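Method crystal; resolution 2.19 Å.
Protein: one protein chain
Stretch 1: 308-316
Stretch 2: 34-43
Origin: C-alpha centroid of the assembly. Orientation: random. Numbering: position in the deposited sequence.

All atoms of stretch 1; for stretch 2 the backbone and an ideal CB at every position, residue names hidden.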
# COMPACT_ATOMS: atom_id res chain seq x y z
N LEU C 308 40.73 -20.41 -5.51
CA LEU C 308 39.63 -19.61 -6.01
C LEU C 308 39.68 -18.21 -5.41
O LEU C 308 39.93 -18.06 -4.21
CB LEU C 308 38.28 -20.28 -5.70
CG LEU C 308 36.96 -19.51 -5.76
CD1 LEU C 308 35.83 -20.48 -6.07
CD2 LEU C 308 36.64 -18.79 -4.45
N TYR C 309 39.45 -17.20 -6.24
CA TYR C 309 39.21 -15.85 -5.76
C TYR C 309 37.71 -15.58 -5.70
O TYR C 309 36.97 -15.94 -6.61
CB TYR C 309 39.87 -14.80 -6.64
CG TYR C 309 39.50 -13.39 -6.23
CD1 TYR C 309 40.09 -12.79 -5.12
CD2 TYR C 309 38.52 -12.67 -6.92
CE1 TYR C 309 39.74 -11.51 -4.73
CE2 TYR C 309 38.17 -11.40 -6.53
CZ TYR C 309 38.78 -10.82 -5.43
OH TYR C 309 38.43 -9.55 -5.04
N LEU C 310 37.28 -14.94 -4.62
CA LEU C 310 35.91 -14.46 -4.50
C LEU C 310 35.93 -13.03 -3.98
O LEU C 310 36.80 -12.64 -3.20
CB LEU C 310 35.06 -15.35 -3.58
CG LEU C 310 35.08 -15.15 -2.06
CD1 LEU C 310 33.95 -15.94 -1.42
CD2 LEU C 310 36.42 -15.57 -1.48
N GLY C 311 34.96 -12.25 -4.44
CA GLY C 311 34.84 -10.85 -4.06
C GLY C 311 33.46 -10.33 -4.36
O GLY C 311 32.47 -11.02 -4.12
N ILE C 312 33.37 -9.12 -4.89
CA ILE C 312 32.08 -8.57 -5.31
C ILE C 312 31.62 -9.34 -6.54
O ILE C 312 32.35 -9.41 -7.54
CB ILE C 312 32.17 -7.06 -5.58
CG1 ILE C 312 32.29 -6.30 -4.25
CG2 ILE C 312 30.96 -6.59 -6.37
CD1 ILE C 312 32.97 -4.95 -4.37
N PRO C 313 30.44 -9.95 -6.50
CA PRO C 313 29.99 -10.79 -7.62
C PRO C 313 29.86 -9.98 -8.91
O PRO C 313 29.60 -8.78 -8.88
CB PRO C 313 28.63 -11.32 -7.15
CG PRO C 313 28.67 -11.20 -5.66
CD PRO C 313 29.47 -9.96 -5.39
N TRP C 314 30.04 -10.66 -10.04
CA TRP C 314 30.31 -12.10 -10.09
C TRP C 314 31.80 -12.42 -10.06
O TRP C 314 32.62 -11.70 -10.64
CB TRP C 314 29.69 -12.71 -11.35
CG TRP C 314 28.28 -13.19 -11.18
CD1 TRP C 314 27.27 -12.57 -10.49
CD2 TRP C 314 27.71 -14.40 -11.70
NE1 TRP C 314 26.12 -13.31 -10.56
CE2 TRP C 314 26.36 -14.44 -11.29
CE3 TRP C 314 28.22 -15.45 -12.47
CZ2 TRP C 314 25.51 -15.50 -11.63
CZ3 TRP C 314 27.37 -16.50 -12.80
CH2 TRP C 314 26.04 -16.51 -12.39
N THR C 315 32.14 -13.50 -9.36
CA THR C 315 33.49 -14.06 -9.41
C THR C 315 33.32 -15.54 -9.72
O THR C 315 32.25 -16.01 -10.13
CB THR C 315 34.28 -13.80 -8.12
OG1 THR C 315 33.64 -14.44 -7.02
CG2 THR C 315 34.39 -12.30 -7.84
N GLU C 316 34.39 -16.32 -9.52
CA GLU C 316 34.33 -17.75 -9.81
C GLU C 316 33.30 -18.45 -8.93
O GLU C 316 32.62 -19.37 -9.38
CB GLU C 316 35.71 -18.38 -9.62
CG GLU C 316 35.77 -19.82 -10.09
CD GLU C 316 37.10 -20.48 -9.77
OE1 GLU C 316 38.02 -19.78 -9.30
OE2 GLU C 316 37.21 -21.70 -10.00
N UNK C 34 48.37 -12.62 -7.22
CA UNK C 34 47.53 -13.76 -7.58
C UNK C 34 46.06 -13.42 -7.40
O UNK C 34 45.22 -13.74 -8.25
CB UNK C 34 47.90 -14.99 -6.74
N UNK C 35 45.72 -12.76 -6.29
CA UNK C 35 44.33 -12.37 -6.06
C UNK C 35 43.87 -11.31 -7.06
O UNK C 35 42.76 -11.39 -7.59
CB UNK C 35 44.16 -11.85 -4.63
N UNK C 36 44.72 -10.32 -7.33
CA UNK C 36 44.36 -9.28 -8.29
C UNK C 36 44.15 -9.85 -9.68
O UNK C 36 43.32 -9.35 -10.44
CB UNK C 36 45.44 -8.20 -8.33
N UNK C 37 44.90 -10.90 -10.04
CA UNK C 37 44.67 -11.56 -11.32
C UNK C 37 43.35 -12.32 -11.33
O UNK C 37 42.63 -12.29 -12.32
CB UNK C 37 45.82 -12.51 -11.64
N UNK C 38 43.02 -12.99 -10.22
CA UNK C 38 41.72 -13.63 -10.12
C UNK C 38 40.58 -12.64 -10.22
O UNK C 38 39.58 -12.90 -10.90
CB UNK C 38 41.62 -14.40 -8.80
N UNK C 39 40.71 -11.49 -9.56
CA UNK C 39 39.74 -10.42 -9.73
C UNK C 39 39.75 -9.89 -11.16
O UNK C 39 38.68 -9.66 -11.74
CB UNK C 39 40.02 -9.29 -8.74
N UNK C 40 40.94 -9.71 -11.73
CA UNK C 40 41.03 -9.18 -13.09
C UNK C 40 40.39 -10.12 -14.10
O UNK C 40 39.65 -9.68 -14.99
CB UNK C 40 42.49 -8.93 -13.47
N UNK C 41 40.66 -11.42 -13.98
CA UNK C 41 40.05 -12.39 -14.88
C UNK C 41 38.53 -12.38 -14.74
O UNK C 41 37.81 -12.50 -15.73
CB UNK C 41 40.60 -13.79 -14.60
N UNK C 42 38.04 -12.24 -13.51
CA UNK C 42 36.60 -12.13 -13.30
C UNK C 42 36.05 -10.87 -13.97
O UNK C 42 34.93 -10.87 -14.49
CB UNK C 42 36.28 -12.12 -11.80
N UNK C 43 36.84 -9.79 -13.97
CA UNK C 43 36.37 -8.51 -14.50
C UNK C 43 36.25 -8.50 -16.02
O UNK C 43 35.61 -7.60 -16.56
CB UNK C 43 37.31 -7.39 -14.06

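Backbone angles near -64/-41 along most of 34-43 mark a helix, laid against an irregular segment, 308-316. The closest CA pairs, 5.5 Å between Y309 CA and the CA of 38 and 5.3 Å between T315 CA and the CA of 42, identify where the backbones approach.

Position 34 has no atom of stretch 1 within 5.5 Å of its ideal CB, so this contact sets no preference; the residue is I34.

At position 35 CA-to-CB points sideways, and the ideal CB lies 4.2 Å from Y309 CD1. A small apolar group would suit the space beside Y309 CD1, though the sideways bond does not by itself exclude a longer one. The residue is A35. Its CB packs at 4.2 Å from Y309 CD1, while its carbonyl A35 O sits over one face of the ring, 3.9 Å from the same CD1.

Positions 36 and 37 point away with nothing within reach, leaving the choice open; both are alanine, A36 and A37.

Position 38 is the most restrictive. Its CB would point toward stretch 1 and fall 2.8 Å from Y309 CB, a clash. With ordinary helical phi/psi of -61/-43, the argument for glycine rests on space and not on unusual torsions. G38 is found, and Y309 CD2 comes to 3.9 Å from G38 C.

At position 39 the CB is sideways, 3.6 Å from Y309 CE2, but beyond it lie the carbonyl oxygens of I312 and W314. A long donor fits, lysine or arginine; two separated acceptors favour the broader head. R39 runs past the tyrosine, with R39 CD 3.5 Å from Y309 OH, and its end comes nearer to stretch 1. R39 NH1 donates to I312 O at 2.8 Å with a nearly linear 168° angle; R39 NH2 makes a weak bond to W314 O at 3.1 Å and 127°. Both acceptors lie near the guanidinium plane, whereas T315 CG2 covers one face, 3.4 Å from R39 NH1.

Positions 40 and 41 find no partner in stretch 1 and could take many residues; they are A40 and A41.

Position 42 points toward stretch 1, its ideal CB 3.9 Å from W314 O and 4.2 Å from T315 CA. Little depth remains, so alanine or another small residue suits. A42 CB lies 4.1 Å from T315 CA.

Position 43 points away, so polar or apolar groups are possible. N43 turns its end back, placing N43 OD1 3.0 Å from R39 NE.

Stretch 2, residues 34-43: IAAAGRAAAN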
# COMPACT_ATOMS: atom_id res chain seq x y z
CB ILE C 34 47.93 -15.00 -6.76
CG1 ILE C 34 49.34 -15.45 -7.11
CG2 ILE C 34 46.95 -16.14 -7.02
CD1 ILE C 34 49.90 -16.51 -6.19
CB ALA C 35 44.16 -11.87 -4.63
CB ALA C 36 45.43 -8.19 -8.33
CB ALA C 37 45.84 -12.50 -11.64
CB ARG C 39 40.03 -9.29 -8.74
CG ARG C 39 39.14 -8.06 -8.89
CD ARG C 39 37.76 -8.29 -8.29
NE ARG C 39 36.82 -8.82 -9.27
CZ ARG C 39 35.56 -9.13 -9.00
NH1 ARG C 39 35.06 -8.99 -7.78
NH2 ARG C 39 34.78 -9.60 -9.97
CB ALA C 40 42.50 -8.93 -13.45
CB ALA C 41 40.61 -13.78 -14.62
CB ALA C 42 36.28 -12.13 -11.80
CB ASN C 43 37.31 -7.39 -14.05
CG ASN C 43 37.09 -6.99 -12.61
OD1 ASN C 43 36.24 -7.55 -11.92
ND2 ASN C 43 37.86 -6.02 -12.14
O HOH W 1 37.40 -15.28 -10.01
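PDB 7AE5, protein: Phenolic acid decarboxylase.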